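Long-range contact in beta-galactosidase (Bacillus circulans, PDB 4MAD), which probably hydrolyses terminal non-reducing beta-D-galactose residues in beta-D-galactosides as a family 35 glycoside hydrolase: residues L130-L138 with N170-Y181. Residues are numbered along the deposited sequence; the frame is centred on the assembly and turned at random.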
loop_
_atom_site.group_PDB
_atom_site.type_symbol
_atom_site.label_atom_id
_atom_site.label_comp_id
_atom_site.label_asym_id
_atom_site.label_seq_id
_atom_site.Cartn_x
_atom_site.Cartn_y
_atom_site.Cartn_z
ATOM N N LEU A 130 15.619 1.064 -12.493
ATOM C CA LEU A 130 15.076 0.156 -11.496
ATOM C C LEU A 130 15.056 -1.328 -11.866
ATOM O O LEU A 130 14.739 -1.672 -12.937
ATOM C CB LEU A 130 13.686 0.615 -11.060
ATOM C CG LEU A 130 13.563 2.066 -10.646
ATOM C CD1 LEU A 130 12.188 2.484 -10.436
ATOM C CD2 LEU A 130 14.368 2.344 -9.490
ATOM N N ARG A 131 15.351 -2.169 -10.900
ATOM C CA ARG A 131 15.215 -3.602 -11.069
ATOM C C ARG A 131 15.997 -4.186 -12.228
ATOM O O ARG A 131 15.530 -5.002 -12.941
ATOM C CB ARG A 131 13.736 -4.026 -11.107
ATOM C CG ARG A 131 12.977 -3.686 -9.904
ATOM C CD ARG A 131 11.516 -4.001 -10.016
ATOM N NE ARG A 131 11.182 -5.393 -9.812
ATOM C CZ ARG A 131 10.011 -5.906 -10.124
ATOM N NH1 ARG A 131 9.096 -5.138 -10.637
ATOM N NH2 ARG A 131 9.758 -7.172 -9.898
ATOM N N CYS A 132 17.212 -3.705 -12.356
ATOM C CA CYS A 132 18.177 -4.209 -13.291
ATOM C C CYS A 132 19.579 -3.969 -12.775
ATOM O O CYS A 132 19.758 -3.371 -11.780
ATOM C CB CYS A 132 17.971 -3.655 -14.676
ATOM S SG CYS A 132 18.305 -1.933 -14.748
ATOM N N PHE A 133 20.559 -4.409 -13.515
ATOM C CA PHE A 133 21.909 -4.359 -13.032
ATOM C C PHE A 133 22.475 -2.942 -13.212
ATOM O O PHE A 133 23.287 -2.690 -14.058
ATOM C CB PHE A 133 22.800 -5.399 -13.727
ATOM C CG PHE A 133 24.053 -5.666 -13.019
ATOM C CD1 PHE A 133 24.051 -6.251 -11.800
ATOM C CD2 PHE A 133 25.261 -5.315 -13.571
ATOM C CE1 PHE A 133 25.181 -6.484 -11.148
ATOM C CE2 PHE A 133 26.394 -5.544 -12.908
ATOM C CZ PHE A 133 26.352 -6.136 -11.676
ATOM N N ASN A 134 22.049 -2.064 -12.346
ATOM C CA ASN A 134 22.358 -0.625 -12.397
ATOM C C ASN A 134 23.093 -0.141 -11.161
ATOM O O ASN A 134 22.612 -0.278 -10.127
ATOM C CB ASN A 134 21.041 0.131 -12.523
ATOM C CG ASN A 134 21.189 1.622 -12.514
ATOM O OD1 ASN A 134 21.495 2.200 -13.509
ATOM N ND2 ASN A 134 20.873 2.230 -11.439
ATOM N N GLN A 135 24.236 0.497 -11.303
ATOM C CA GLN A 135 25.041 0.814 -10.132
ATOM C C GLN A 135 24.381 1.728 -9.111
ATOM O O GLN A 135 24.426 1.476 -7.961
ATOM C CB GLN A 135 26.432 1.376 -10.523
ATOM C CG GLN A 135 27.401 1.558 -9.369
ATOM C CD GLN A 135 28.555 2.486 -9.748
ATOM O OE1 GLN A 135 28.695 2.845 -10.887
ATOM N NE2 GLN A 135 29.373 2.870 -8.785
ATOM N N PRO A 136 23.756 2.796 -9.539
ATOM C CA PRO A 136 23.134 3.657 -8.558
ATOM C C PRO A 136 22.009 2.909 -7.832
ATOM O O PRO A 136 21.870 3.001 -6.678
ATOM C CB PRO A 136 22.584 4.794 -9.405
ATOM C CG PRO A 136 23.333 4.765 -10.556
ATOM C CD PRO A 136 23.692 3.413 -10.865
ATOM N N TYR A 137 21.244 2.158 -8.576
ATOM C CA TYR A 137 20.167 1.441 -7.928
ATOM C C TYR A 137 20.720 0.417 -6.911
ATOM O O TYR A 137 20.357 0.402 -5.793
ATOM C CB TYR A 137 19.345 0.778 -8.991
ATOM C CG TYR A 137 18.370 -0.254 -8.533
ATOM C CD1 TYR A 137 17.279 0.089 -7.825
ATOM C CD2 TYR A 137 18.551 -1.562 -8.822
ATOM C CE1 TYR A 137 16.394 -0.848 -7.393
ATOM C CE2 TYR A 137 17.673 -2.502 -8.429
ATOM C CZ TYR A 137 16.585 -2.148 -7.719
ATOM O OH TYR A 137 15.700 -3.071 -7.295
ATOM N N LEU A 138 21.664 -0.389 -7.299
ATOM C CA LEU A 138 22.212 -1.395 -6.380
ATOM C C LEU A 138 22.868 -0.819 -5.123
ATOM O O LEU A 138 22.836 -1.409 -4.085
ATOM C CB LEU A 138 23.145 -2.347 -7.110
ATOM C CG LEU A 138 22.466 -3.152 -8.206
ATOM C CD1 LEU A 138 23.379 -4.070 -8.975
ATOM C CD2 LEU A 138 21.394 -3.935 -7.606
ATOM N N ASN A 170 10.644 -10.124 -6.228
ATOM C CA ASN A 170 9.289 -10.531 -6.507
ATOM C C ASN A 170 8.688 -10.585 -7.876
ATOM O O ASN A 170 8.645 -9.614 -8.550
ATOM C CB ASN A 170 8.550 -9.536 -5.639
ATOM C CG ASN A 170 7.090 -9.877 -5.482
ATOM O OD1 ASN A 170 6.758 -10.698 -4.710
ATOM N ND2 ASN A 170 6.243 -9.263 -6.249
ATOM N N GLU A 171 8.285 -11.772 -8.290
ATOM C CA GLU A 171 7.687 -11.918 -9.587
ATOM C C GLU A 171 8.541 -11.187 -10.652
ATOM O O GLU A 171 8.035 -10.458 -11.448
ATOM C CB GLU A 171 6.242 -11.419 -9.565
ATOM C CG GLU A 171 5.270 -12.325 -8.900
ATOM C CD GLU A 171 3.781 -12.034 -9.193
ATOM O OE1 GLU A 171 3.458 -10.870 -9.419
ATOM O OE2 GLU A 171 2.988 -12.982 -9.171
ATOM N N TYR A 172 9.846 -11.406 -10.617
ATOM C CA TYR A 172 10.734 -10.635 -11.464
ATOM C C TYR A 172 10.433 -10.834 -12.943
ATOM O O TYR A 172 10.551 -9.940 -13.702
ATOM C CB TYR A 172 12.194 -10.851 -11.167
ATOM C CG TYR A 172 13.092 -9.951 -11.959
ATOM C CD1 TYR A 172 13.106 -8.579 -11.766
ATOM C CD2 TYR A 172 13.887 -10.441 -12.970
ATOM C CE1 TYR A 172 13.895 -7.773 -12.501
ATOM C CE2 TYR A 172 14.660 -9.613 -13.718
ATOM C CZ TYR A 172 14.675 -8.285 -13.472
ATOM O OH TYR A 172 15.460 -7.471 -14.194
ATOM N N GLY A 173 10.011 -12.038 -13.299
ATOM C CA GLY A 173 9.762 -12.403 -14.652
ATOM C C GLY A 173 8.664 -11.623 -15.310
ATOM O O GLY A 173 8.476 -11.662 -16.498
ATOM N N SER A 174 7.880 -10.978 -14.484
ATOM C CA SER A 174 6.823 -10.124 -14.959
ATOM C C SER A 174 7.308 -8.722 -15.317
ATOM O O SER A 174 6.579 -7.989 -15.898
ATOM C CB SER A 174 5.686 -10.038 -13.961
ATOM O OG SER A 174 5.095 -11.272 -13.690
ATOM N N PHE A 175 8.526 -8.376 -14.933
ATOM C CA PHE A 175 9.083 -7.064 -15.157
ATOM C C PHE A 175 10.372 -7.022 -16.003
ATOM O O PHE A 175 10.623 -6.087 -16.696
ATOM C CB PHE A 175 9.374 -6.399 -13.821
ATOM C CG PHE A 175 10.028 -5.042 -13.938
ATOM C CD1 PHE A 175 9.302 -3.911 -14.008
ATOM C CD2 PHE A 175 11.370 -4.912 -14.057
ATOM C CE1 PHE A 175 9.929 -2.690 -14.122
ATOM C CE2 PHE A 175 11.952 -3.717 -14.187
ATOM C CZ PHE A 175 11.222 -2.619 -14.235
ATOM N N GLY A 176 11.175 -8.058 -15.881
ATOM C CA GLY A 176 12.493 -8.066 -16.457
ATOM C C GLY A 176 13.121 -9.408 -16.713
ATOM O O GLY A 176 12.570 -10.421 -16.382
ATOM N N ASN A 177 14.291 -9.379 -17.330
ATOM C CA ASN A 177 15.093 -10.576 -17.503
ATOM C C ASN A 177 16.587 -10.431 -17.155
ATOM O O ASN A 177 17.375 -11.117 -17.683
ATOM C CB ASN A 177 14.942 -11.116 -18.899
ATOM C CG ASN A 177 15.712 -10.343 -19.856
ATOM O OD1 ASN A 177 16.078 -9.259 -19.577
ATOM N ND2 ASN A 177 15.971 -10.904 -20.979
ATOM N N ASP A 178 16.933 -9.533 -16.268
ATOM C CA ASP A 178 18.309 -9.281 -15.944
ATOM C C ASP A 178 18.869 -10.232 -14.929
ATOM O O ASP A 178 18.767 -10.028 -13.775
ATOM C CB ASP A 178 18.488 -7.859 -15.441
ATOM C CG ASP A 178 19.930 -7.399 -15.450
ATOM O OD1 ASP A 178 20.811 -8.181 -15.166
ATOM O OD2 ASP A 178 20.139 -6.220 -15.700
ATOM N N GLN A 179 19.534 -11.246 -15.459
ATOM C CA GLN A 179 20.125 -12.300 -14.676
ATOM C C GLN A 179 21.270 -11.838 -13.805
ATOM O O GLN A 179 21.418 -12.276 -12.712
ATOM C CB GLN A 179 20.370 -13.569 -15.504
ATOM C CG GLN A 179 20.830 -14.784 -14.734
ATOM C CD GLN A 179 19.761 -15.519 -13.972
ATOM O OE1 GLN A 179 18.581 -15.386 -14.222
ATOM N NE2 GLN A 179 20.196 -16.331 -13.053
ATOM N N LYS A 180 22.047 -10.899 -14.292
ATOM C CA LYS A 180 23.100 -10.379 -13.491
ATOM C C LYS A 180 22.525 -9.727 -12.255
ATOM O O LYS A 180 23.066 -9.850 -11.214
ATOM C CB LYS A 180 23.923 -9.359 -14.254
ATOM C CG LYS A 180 24.987 -9.934 -15.109
ATOM C CD LYS A 180 25.992 -8.886 -15.561
ATOM C CE LYS A 180 27.011 -8.546 -14.492
ATOM N NZ LYS A 180 28.351 -9.205 -14.614
ATOM N N TYR A 181 21.448 -8.996 -12.421
ATOM C CA TYR A 181 20.784 -8.388 -11.278
ATOM C C TYR A 181 20.270 -9.431 -10.285
ATOM O O TYR A 181 20.487 -9.312 -9.128
ATOM C CB TYR A 181 19.595 -7.595 -11.769
ATOM C CG TYR A 181 18.582 -7.147 -10.722
ATOM C CD1 TYR A 181 18.957 -6.541 -9.577
ATOM C CD2 TYR A 181 17.254 -7.301 -10.926
ATOM C CE1 TYR A 181 18.020 -6.129 -8.662
ATOM C CE2 TYR A 181 16.343 -6.915 -10.020
ATOM C CZ TYR A 181 16.718 -6.324 -8.895
ATOM O OH TYR A 181 15.786 -5.938 -8.030
HETATM O O HOH W 1 6.939 -7.810 -10.819
#
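Two groups share the phenol oxygen of Tyr172: its OH donates to Arg131 O at 2.8 Å, 21° out of the carbonyl plane, and accepts a longer bond from Asp178 N. Both partners lie near the ring plane and hold the hydroxyl between them, and the first ties 130-138 to 170-181. Asp178 is also divided between two amides. It is the N-cap of helix 179-192, and its OD1 takes Tyr181 N while OD2 takes Phe133 N at 2.9 Å, both from above the carboxylate plane. One carboxylate thus caps one helix and holds the loop that leads into another, 135-152. In this (β/α)8 barrel the two helices flank strand 163-167 in sequence; the contact joins their N-terminal ends, and 170-181 carries Glu171, the predicted proton donor. CD of Arg131 sits over the face of the Phe175 ring, 4.2 Å from its centroid, and the bend that follows at chi3 (79°) carries the guanidinium onto the same ring, nearly flat but off-centre, planes 25° apart. Its NH2 makes a salt bridge with Glu169 and donates to a water that passes the link on to Glu171 O. Tyr181 slides one ring face under the backbone of Arg131 and Cys132; its OH bonds to Glu169 and, 3.0 Å away, accepts from Tyr137 OH, while the Tyr137 ring turns its edge to Tyr181 CE1. Leu138 CD2 touches the rim of the same Tyr181 ring. At the outer end, Lys180 lays CE over a face of the exposed Phe133 ring, 3.9 Å from the centroid.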